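Putative gamma-glutamylcyclotransferase YkqA (PDB 2QIK) is a putative gamma-glutamylcyclotransferase, which would probably act on gamma-glutamyl compounds such as gamma-glutamylamines. Local coordinates at residues 128-133 against 189-194; 158-163 against 177-182; 165-170 against 238-243. All blocks are in the same frame, centred on the assembly; numbering follows the deposited sequence. Where two conformers were deposited one is given.

Contact 1 (128-133 against 189-194); sequences IYYFAY and VLYRIP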
loop_
_atom_site.group_PDB
_atom_site.type_symbol
_atom_site.label_atom_id
_atom_site.label_comp_id
_atom_site.label_asym_id
_atom_site.label_seq_id
_atom_site.Cartn_x
_atom_site.Cartn_y
_atom_site.Cartn_z
ATOM N N ILE A 128 0.051 12.718 9.105
ATOM C CA ILE A 128 0.024 11.469 8.414
ATOM C C ILE A 128 -0.312 10.367 9.465
ATOM O O ILE A 128 0.332 10.384 10.520
ATOM C CB ILE A 128 1.424 11.224 7.851
ATOM C CG1 ILE A 128 1.793 12.282 6.785
ATOM C CG2 ILE A 128 1.565 9.823 7.269
ATOM C CD1 ILE A 128 0.891 12.291 5.525
ATOM N N TYR A 129 -1.221 9.433 9.147
ATOM C CA TYR A 129 -1.427 8.250 9.983
ATOM C C TYR A 129 -0.623 7.156 9.272
ATOM O O TYR A 129 -0.934 6.735 8.166
ATOM C CB TYR A 129 -2.914 7.950 10.058
ATOM C CG TYR A 129 -3.566 8.950 10.972
ATOM C CD1 TYR A 129 -3.470 8.797 12.354
ATOM C CD2 TYR A 129 -4.176 10.087 10.490
ATOM C CE1 TYR A 129 -4.011 9.735 13.223
ATOM C CE2 TYR A 129 -4.668 11.039 11.340
ATOM C CZ TYR A 129 -4.620 10.867 12.677
ATOM O OH TYR A 129 -5.131 11.830 13.521
ATOM N N TYR A 130 0.435 6.715 9.929
ATOM C CA TYR A 130 1.447 5.800 9.424
ATOM C C TYR A 130 1.310 4.444 10.114
ATOM O O TYR A 130 1.429 4.336 11.339
ATOM C CB TYR A 130 2.853 6.359 9.625
ATOM C CG TYR A 130 3.957 5.358 9.350
ATOM C CD1 TYR A 130 4.005 4.672 8.171
ATOM C CD2 TYR A 130 4.890 5.081 10.306
ATOM C CE1 TYR A 130 4.928 3.676 7.964
ATOM C CE2 TYR A 130 5.868 4.098 10.115
ATOM C CZ TYR A 130 5.858 3.394 8.923
ATOM O OH TYR A 130 6.764 2.380 8.736
ATOM N N PHE A 131 1.051 3.407 9.303
ATOM C CA PHE A 131 0.852 2.022 9.800
ATOM C C PHE A 131 2.138 1.199 9.625
ATOM O O PHE A 131 2.580 0.977 8.476
ATOM C CB PHE A 131 -0.292 1.395 9.058
ATOM C CG PHE A 131 -0.651 0.032 9.511
ATOM C CD1 PHE A 131 -1.286 -0.227 10.722
ATOM C CD2 PHE A 131 -0.385 -1.072 8.717
ATOM C CE1 PHE A 131 -1.596 -1.543 11.131
ATOM C CE2 PHE A 131 -0.669 -2.368 9.207
ATOM C CZ PHE A 131 -1.285 -2.565 10.338
ATOM N N ALA A 132 2.720 0.819 10.745
ATOM C CA ALA A 132 3.921 0.028 10.760
ATOM C C ALA A 132 3.595 -1.387 11.204
ATOM O O ALA A 132 2.929 -1.579 12.232
ATOM C CB ALA A 132 4.912 0.649 11.827
ATOM N N TYR A 133 4.149 -2.368 10.519
ATOM C CA TYR A 133 3.873 -3.782 10.767
ATOM C C TYR A 133 5.135 -4.596 11.019
ATOM O O TYR A 133 5.046 -5.799 11.260
ATOM C CB TYR A 133 3.053 -4.366 9.619
ATOM C CG TYR A 133 3.728 -4.219 8.268
ATOM C CD1 TYR A 133 3.419 -3.172 7.455
ATOM C CD2 TYR A 133 4.728 -5.070 7.872
ATOM C CE1 TYR A 133 4.095 -2.970 6.220
ATOM C CE2 TYR A 133 5.371 -4.909 6.693
ATOM C CZ TYR A 133 5.087 -3.845 5.865
ATOM O OH TYR A 133 5.778 -3.771 4.703
ATOM N N VAL A 189 1.091 -1.191 14.314
ATOM C CA VAL A 189 0.989 0.024 15.170
ATOM C C VAL A 189 0.690 1.185 14.194
ATOM O O VAL A 189 1.392 1.374 13.217
ATOM C CB VAL A 189 2.367 0.314 15.914
ATOM C CG1 VAL A 189 2.287 1.516 16.832
ATOM C CG2 VAL A 189 2.896 -0.912 16.645
ATOM N N LEU A 190 -0.305 1.975 14.529
ATOM C CA LEU A 190 -0.612 3.192 13.806
ATOM C C LEU A 190 -0.058 4.347 14.576
ATOM O O LEU A 190 -0.351 4.541 15.767
ATOM C CB LEU A 190 -2.132 3.343 13.623
ATOM C CG LEU A 190 -2.557 4.478 12.737
ATOM C CD1 LEU A 190 -2.133 4.184 11.299
ATOM C CD2 LEU A 190 -4.033 4.742 12.817
ATOM N N TYR A 191 0.786 5.154 13.936
ATOM C CA TYR A 191 1.350 6.359 14.492
ATOM C C TYR A 191 0.733 7.610 13.863
ATOM O O TYR A 191 0.428 7.624 12.674
ATOM C CB TYR A 191 2.825 6.465 14.199
ATOM C CG TYR A 191 3.759 5.418 14.758
ATOM C CD1 TYR A 191 4.299 5.527 16.019
ATOM C CD2 TYR A 191 4.173 4.387 13.968
ATOM C CE1 TYR A 191 5.188 4.629 16.506
ATOM C CE2 TYR A 191 5.093 3.425 14.448
ATOM C CZ TYR A 191 5.611 3.580 15.706
ATOM O OH TYR A 191 6.552 2.684 16.182
ATOM N N ARG A 192 0.511 8.658 14.651
ATOM C CA ARG A 192 0.188 9.992 14.114
ATOM C C ARG A 192 1.522 10.758 14.024
ATOM O O ARG A 192 2.173 10.989 15.051
ATOM C CB ARG A 192 -0.740 10.720 15.059
ATOM C CG ARG A 192 -1.195 12.077 14.573
ATOM C CD ARG A 192 -2.062 12.787 15.522
ATOM N NE ARG A 192 -3.278 12.080 15.651
ATOM C CZ ARG A 192 -3.631 11.252 16.648
ATOM N NH1 ARG A 192 -2.836 11.066 17.699
ATOM N NH2 ARG A 192 -4.797 10.621 16.599
ATOM N N ILE A 193 1.929 11.086 12.807
ATOM C CA ILE A 193 3.221 11.741 12.578
ATOM C C ILE A 193 3.031 13.048 11.789
ATOM O O ILE A 193 2.087 13.162 10.995
ATOM C CB ILE A 193 4.211 10.819 11.880
ATOM C CG1 ILE A 193 3.836 10.580 10.388
ATOM C CG2 ILE A 193 4.395 9.490 12.584
ATOM C CD1 ILE A 193 4.840 9.690 9.650
ATOM N N PRO A 194 3.926 14.010 11.950
ATOM C CA PRO A 194 3.891 15.161 11.101
ATOM C C PRO A 194 4.364 14.799 9.691
ATOM O O PRO A 194 5.186 13.927 9.507
ATOM C CB PRO A 194 4.835 16.183 11.792
ATOM C CG PRO A 194 5.037 15.620 13.190
ATOM C CD PRO A 194 4.967 14.114 12.982
#
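The phenol ring of Tyr129 and the guanidinium of Arg192 lie side by side with their planes 89° apart. Arg192 NH2 lies at the ring edge, in its plane, and Tyr129 OH lies at the guanidinium edge. The hydroxyl accepts a hydrogen bond from Arg192 NE, 2.8 Å from Tyr129 OH, and a weak second one from Arg192 NH2. The Arg192 chain points the same way as the ring, and a bend at chi3 (-66°) brings NE round to the hydroxyl. NH1 of Arg192 makes a salt bridge with Asp153. On the other side of the sheet, Val189 CG1 lies over one face of the Tyr191 ring, toward its rim. Ala132 CB sits at the edge of that ring, 3.8 Å from Tyr191 CE2. Tyr130 and Tyr191 lie side by side, and their CD2 atoms touch at 3.8 Å. Tyr191 OH is hydrogen-bonded to Cys136 O.

The segments are neighbours in an antiparallel sheet, 128-132 beside 185-193 and then 154-161, in a protein of the gamma-glutamylcyclotransferase (AIG2-like) family. Three hydrogen-bonded pairs, Ile128 with Ile193, Tyr130 with Tyr191 and Ala132 with Val189, contribute six backbone bonds. Phe131 and Leu190 form a non-hydrogen-bonded pair, with Leu190 CD1 4.0 Å from Phe131 CB. The same methyl is 4.0 Å from Tyr129 CB. On the opposite face, Ile193 CG1 packs 3.6 Å from Ile128 CB, and Ile193 CD1 reaches Tyr130 CB.

Contact 2 (158-163 against 177-182); sequences AVLKGY and ADMLED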
loop_
_atom_site.group_PDB
_atom_site.type_symbol
_atom_site.label_atom_id
_atom_site.label_comp_id
_atom_site.label_asym_id
_atom_site.label_seq_id
_atom_site.Cartn_x
_atom_site.Cartn_y
_atom_site.Cartn_z
ATOM N N ALA A 158 -3.452 -1.595 15.734
ATOM C CA ALA A 158 -4.377 -1.487 14.706
ATOM C C ALA A 158 -4.455 -2.819 13.974
ATOM O O ALA A 158 -3.467 -3.524 13.763
ATOM C CB ALA A 158 -3.928 -0.321 13.759
ATOM N N VAL A 159 -5.657 -3.138 13.578
ATOM C CA VAL A 159 -5.954 -4.370 12.910
ATOM C C VAL A 159 -6.180 -4.047 11.426
ATOM O O VAL A 159 -6.900 -3.080 11.091
ATOM C CB VAL A 159 -7.155 -5.037 13.525
ATOM C CG1 VAL A 159 -7.586 -6.228 12.738
ATOM C CG2 VAL A 159 -6.907 -5.489 14.967
ATOM N N LEU A 160 -5.622 -4.913 10.552
ATOM C CA LEU A 160 -5.778 -4.776 9.101
ATOM C C LEU A 160 -6.311 -6.081 8.539
ATOM O O LEU A 160 -5.596 -7.084 8.469
ATOM C CB LEU A 160 -4.446 -4.390 8.437
ATOM C CG LEU A 160 -4.516 -4.272 6.910
ATOM C CD1 LEU A 160 -5.534 -3.269 6.359
ATOM C CD2 LEU A 160 -3.166 -3.866 6.384
ATOM N N LYS A 161 -7.542 -6.048 8.057
ATOM C CA LYS A 161 -8.199 -7.203 7.453
ATOM C C LYS A 161 -7.729 -7.351 6.012
ATOM O O LYS A 161 -7.631 -6.344 5.308
ATOM C CB LYS A 161 -9.704 -6.893 7.390
ATOM C CG LYS A 161 -10.290 -6.616 8.805
ATOM C CD LYS A 161 -11.650 -7.220 9.025
ATOM C CE LYS A 161 -12.042 -7.363 10.524
ATOM N NZ LYS A 161 -10.915 -7.849 11.420
ATOM N N GLY A 162 -7.450 -8.549 5.570
ATOM C CA GLY A 162 -7.173 -8.875 4.209
ATOM C C GLY A 162 -5.735 -9.104 3.816
ATOM O O GLY A 162 -5.431 -9.412 2.669
ATOM N N TYR A 163 -4.838 -8.888 4.766
ATOM C CA TYR A 163 -3.383 -8.940 4.553
ATOM C C TYR A 163 -2.737 -9.846 5.566
ATOM O O TYR A 163 -3.226 -9.932 6.704
ATOM C CB TYR A 163 -2.785 -7.544 4.716
ATOM C CG TYR A 163 -3.231 -6.519 3.695
ATOM C CD1 TYR A 163 -4.475 -5.911 3.767
ATOM C CD2 TYR A 163 -2.387 -6.089 2.724
ATOM C CE1 TYR A 163 -4.878 -4.971 2.882
ATOM C CE2 TYR A 163 -2.736 -5.105 1.832
ATOM C CZ TYR A 163 -3.968 -4.570 1.864
ATOM O OH TYR A 163 -4.367 -3.590 0.971
ATOM N N ALA A 177 10.287 -7.656 6.086
ATOM C CA ALA A 177 8.858 -7.770 6.159
ATOM C C ALA A 177 8.109 -7.055 5.039
ATOM O O ALA A 177 8.599 -6.134 4.427
ATOM C CB ALA A 177 8.351 -7.315 7.476
ATOM N N ASP A 178 6.885 -7.460 4.897
ATOM C CA ASP A 178 5.952 -7.046 3.856
ATOM C C ASP A 178 4.558 -7.372 4.351
ATOM O O ASP A 178 4.415 -8.114 5.321
ATOM C CB ASP A 178 6.204 -7.800 2.548
ATOM C CG ASP A 178 5.448 -7.295 1.351
ATOM O OD1 ASP A 178 5.065 -6.079 1.299
ATOM O OD2 ASP A 178 5.356 -8.073 0.362
HETATM N N MSE A 179 3.557 -6.837 3.707
HETATM C CA MSE A 179 2.201 -7.359 3.849
HETATM C C MSE A 179 1.654 -7.766 2.503
HETATM O O MSE A 179 1.718 -7.009 1.550
HETATM C CB MSE A 179 1.239 -6.357 4.466
HETATM C CG MSE A 179 1.670 -5.923 5.889
HETATM SE SE MSE A 179 0.293 -4.938 6.728
HETATM C CE MSE A 179 0.269 -3.462 5.546
ATOM N N LEU A 180 1.206 -9.000 2.414
ATOM C CA LEU A 180 0.650 -9.549 1.176
ATOM C C LEU A 180 -0.843 -9.517 1.251
ATOM O O LEU A 180 -1.421 -9.952 2.254
ATOM C CB LEU A 180 1.092 -10.964 0.982
ATOM C CG LEU A 180 0.916 -11.604 -0.400
ATOM C CD1 LEU A 180 1.794 -10.908 -1.402
ATOM C CD2 LEU A 180 1.241 -13.097 -0.364
ATOM N N GLU A 181 -1.518 -8.994 0.211
ATOM C CA GLU A 181 -2.991 -8.902 0.203
ATOM C C GLU A 181 -3.540 -10.249 -0.259
ATOM O O GLU A 181 -3.929 -10.436 -1.401
ATOM C CB GLU A 181 -3.426 -7.788 -0.728
ATOM C CG GLU A 181 -4.881 -7.432 -0.577
ATOM C CD GLU A 181 -5.390 -6.474 -1.603
ATOM O OE1 GLU A 181 -4.633 -6.029 -2.476
ATOM O OE2 GLU A 181 -6.575 -6.091 -1.499
ATOM N N ASP A 182 -3.568 -11.205 0.673
ATOM C CA ASP A 182 -3.879 -12.596 0.396
ATOM C C ASP A 182 -5.082 -13.122 1.139
ATOM O O ASP A 182 -5.345 -14.338 1.132
ATOM C CB ASP A 182 -2.654 -13.484 0.647
ATOM C CG ASP A 182 -2.209 -13.535 2.090
ATOM O OD1 ASP A 182 -1.146 -14.237 2.334
ATOM O OD2 ASP A 182 -2.913 -12.949 2.983
#
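Leu160 and selenomethionine Met179 make the tight, buried part of this contact. Leu160 CD2 lies 3.6 Å from Met179 CE and equally close to Met179 SE. The Tyr163 ring lies beside them, its CD2 touching Met179 CB. From there Glu181 leads outward. Its aliphatic chain crosses one face of the Tyr163 ring, and Glu181 CG makes a CH-pi contact 4.1 Å from the ring centroid, 19° off the normal. Glu181 CB touches Tyr163 CE2 at 3.8 Å. The carboxylate lies almost parallel to the ring, with 5° between the planes. CG of Glu181 is anti to the backbone N (chi1 -168°), which carries it over the ring. Tyr163 OH and Glu181 OE2 are both hydrogen-bonded to Glu29, the hydroxyl to its carboxylate and OE2 to its backbone N. A phenylalanine in place of Tyr163 would probably leave Glu29 OE2 and Gln30 NE2 without their hydroxyl partner.

The segments lie on strands 154-161 and 174-180 and the turns after them, in two different sheets. Glu181 is the centre of an inverse gamma turn. At the backbone angles of Gly162 a CB would jam against the carbonyl O of Lys161, which calls for glycine. Tyr163 CA approaches Leu180 O at 3.2 Å in a CA-H...O contact.

The partly exposed side is looser. There Asp182 OD2 comes only to 4.0 Å from Tyr163 C. OD2 is hydrogen-bonded to Thr164 OG1, and OD1 makes a salt bridge with Arg166.

Contact 3 (165-170 against 238-243); sequences TRFTLK and EAEIAP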
loop_
_atom_site.group_PDB
_atom_site.type_symbol
_atom_site.label_atom_id
_atom_site.label_comp_id
_atom_site.label_asym_id
_atom_site.label_seq_id
_atom_site.Cartn_x
_atom_site.Cartn_y
_atom_site.Cartn_z
ATOM N N THR A 165 1.220 -10.518 7.231
ATOM C CA THR A 165 2.624 -10.080 7.325
ATOM C C THR A 165 3.530 -11.239 6.897
ATOM O O THR A 165 3.479 -12.345 7.443
ATOM C CB THR A 165 2.972 -9.601 8.731
ATOM O OG1 THR A 165 2.154 -8.497 9.079
ATOM C CG2 THR A 165 4.414 -9.154 8.845
ATOM N N ARG A 166 4.329 -10.975 5.868
ATOM C CA ARG A 166 5.177 -11.996 5.267
ATOM C C ARG A 166 6.530 -11.432 4.926
ATOM O O ARG A 166 6.683 -10.236 4.791
ATOM C CB ARG A 166 4.507 -12.506 4.005
ATOM C CG ARG A 166 3.253 -13.248 4.228
ATOM C CD ARG A 166 2.844 -14.048 3.022
ATOM N NE ARG A 166 1.538 -14.682 3.189
ATOM C CZ ARG A 166 1.373 -15.845 3.840
ATOM N NH1 ARG A 166 2.410 -16.521 4.299
ATOM N NH2 ARG A 166 0.177 -16.330 3.987
ATOM N N PHE A 167 7.534 -12.283 4.797
ATOM C CA PHE A 167 8.928 -11.874 4.718
ATOM C C PHE A 167 9.414 -12.082 3.280
ATOM O O PHE A 167 10.074 -13.071 2.982
ATOM C CB PHE A 167 9.728 -12.621 5.781
ATOM C CG PHE A 167 9.303 -12.173 7.121
ATOM C CD1 PHE A 167 8.140 -12.614 7.719
ATOM C CD2 PHE A 167 10.006 -11.160 7.717
ATOM C CE1 PHE A 167 7.697 -12.016 8.897
ATOM C CE2 PHE A 167 9.612 -10.616 8.898
ATOM C CZ PHE A 167 8.445 -10.996 9.462
ATOM N N THR A 168 9.014 -11.148 2.403
ATOM C CA THR A 168 9.134 -11.322 0.976
ATOM C C THR A 168 10.248 -10.489 0.335
ATOM O O THR A 168 10.483 -10.654 -0.869
ATOM C CB THR A 168 7.834 -10.932 0.306
ATOM O OG1 THR A 168 7.666 -9.536 0.470
ATOM C CG2 THR A 168 6.611 -11.628 0.851
ATOM N N LEU A 169 10.911 -9.607 1.069
ATOM C CA LEU A 169 12.041 -8.835 0.514
ATOM C C LEU A 169 13.281 -9.643 0.728
ATOM O O LEU A 169 13.635 -9.924 1.860
ATOM C CB LEU A 169 12.193 -7.471 1.196
ATOM C CG LEU A 169 13.277 -6.631 0.558
ATOM C CD1 LEU A 169 12.884 -6.045 -0.713
ATOM C CD2 LEU A 169 13.683 -5.517 1.534
ATOM N N LYS A 170 13.939 -10.035 -0.342
ATOM C CA LYS A 170 15.133 -10.840 -0.152
ATOM C C LYS A 170 16.396 -9.961 -0.104
ATOM O O LYS A 170 16.687 -9.163 -0.983
ATOM C CB LYS A 170 15.133 -11.941 -1.179
ATOM C CG LYS A 170 16.348 -12.846 -1.114
ATOM C CD LYS A 170 17.545 -12.141 -1.743
ATOM C CE LYS A 170 17.333 -11.580 -3.140
ATOM N NZ LYS A 170 16.888 -12.713 -3.990
ATOM N N GLU A 238 9.523 -12.045 -3.118
ATOM C CA GLU A 238 10.086 -13.346 -3.301
ATOM C C GLU A 238 9.481 -14.323 -2.293
ATOM O O GLU A 238 8.798 -13.919 -1.344
ATOM C CB GLU A 238 11.621 -13.217 -3.217
ATOM C CG GLU A 238 12.164 -12.211 -4.242
ATOM C CD GLU A 238 13.662 -12.050 -4.683
ATOM O OE1 GLU A 238 14.380 -13.069 -4.932
ATOM O OE2 GLU A 238 14.050 -10.830 -4.930
ATOM N N ALA A 239 9.681 -15.637 -2.502
ATOM C CA ALA A 239 9.281 -16.627 -1.490
ATOM C C ALA A 239 9.914 -16.283 -0.153
ATOM O O ALA A 239 11.016 -15.797 -0.065
ATOM C CB ALA A 239 9.583 -18.029 -1.871
ATOM N N GLU A 240 9.177 -16.574 0.910
ATOM C CA GLU A 240 9.597 -16.159 2.237
ATOM C C GLU A 240 10.814 -16.942 2.703
ATOM O O GLU A 240 10.900 -18.187 2.616
ATOM C CB GLU A 240 8.468 -16.340 3.242
ATOM C CG GLU A 240 7.234 -15.509 3.001
ATOM C CD GLU A 240 6.331 -15.565 4.239
ATOM O OE1 GLU A 240 6.610 -14.894 5.283
ATOM O OE2 GLU A 240 5.319 -16.371 4.232
ATOM N N ILE A 241 11.755 -16.234 3.287
ATOM C CA ILE A 241 12.861 -16.773 4.013
ATOM C C ILE A 241 12.952 -16.085 5.367
ATOM O O ILE A 241 12.391 -15.024 5.555
ATOM C CB ILE A 241 14.188 -16.713 3.258
ATOM C CG1 ILE A 241 14.678 -15.319 3.077
ATOM C CG2 ILE A 241 14.089 -17.383 1.916
ATOM C CD1 ILE A 241 16.040 -15.288 2.379
ATOM N N ALA A 242 13.682 -16.653 6.304
ATOM C CA ALA A 242 13.767 -16.099 7.625
ATOM C C ALA A 242 14.454 -14.718 7.655
ATOM O O ALA A 242 15.407 -14.472 6.905
ATOM C CB ALA A 242 14.531 -17.027 8.551
ATOM N N PRO A 243 13.978 -13.856 8.545
ATOM C CA PRO A 243 14.657 -12.589 8.740
ATOM C C PRO A 243 15.980 -12.782 9.529
ATOM O O PRO A 243 16.162 -13.785 10.243
ATOM C CB PRO A 243 13.664 -11.779 9.609
ATOM C CG PRO A 243 12.876 -12.813 10.362
ATOM C CD PRO A 243 12.781 -13.987 9.406
HETATM O O HOH W 1 12.217 -13.487 1.045
HETATM O O HOH W 2 13.140 -9.041 -2.978
HETATM O O HOH W 3 16.280 -13.296 -6.428
#
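Glu240 CG is anti to its carbonyl carbon (chi1 -63°), and the chain then runs extended (chi2 -168°) to bring its carboxylate up to Arg166 and Phe167. Arg166 crosses it at about a right angle. Arg166 NH1 forms a salt bridge with Glu240 OE2 at 2.9 Å, reaching it on the syn side. The other oxygen, Glu240 OE1, accepts the backbone N-H of Phe167 at 2.8 Å, on its anti side. Both donors come from well out of the carboxylate plane, by 33° each. OE1 also lies at the edge of the Phe167 ring, in its plane, and is hydrogen-bonded to His270 NE2. This one carboxylate thus ties side chain, strand backbone and helix 261-273 together.

A second salt bridge lies at the more exposed end. The Lys170 chain folds back, and NZ meets Glu238 OE1 from above the carboxylate plane at 2.7 Å. A water joins Lys170 N to Glu238 OE2. Between the two ion pairs, Glu238 N donates to Thr168 O at 2.8 Å, and another water bridges Phe167 O and Ala239 O. Thr168 and Leu169 form a classic beta bulge opposite Arg176. Pro243 CB packs 4.2 Å from Phe167 CD2.

Segment 238-243 is the irregular link between strand 224-234 and helix 245-258, passing across strand 164-171. Phe167 points its ring among Ala177 of strand 174-180, Ile251 of helix 245-258 and Met271 of helix 261-273.

The chain first builds the part up to residue 122, with its five-stranded sheet. Strand 128-132 then opens contact 1, which closes a loop of 55 residues when the chain returns at 189-194. Contact 2 is nested inside that loop, with 13 residues between its segments. Contact 3 starts at 165-170, inside both loops, and closes only at 238-243, so it crosses contacts 1 and 2. Contacts 1 and 2 meet where Phe131 and Tyr133 pack on Met179. Contacts 2 and 3 also join through a probable Thr168-Asp178 hydrogen bond. Together they tie the sheet of 128-132, 185-193 and 154-161 to the hairpin 164-180 and the segment leading into helix 245-258.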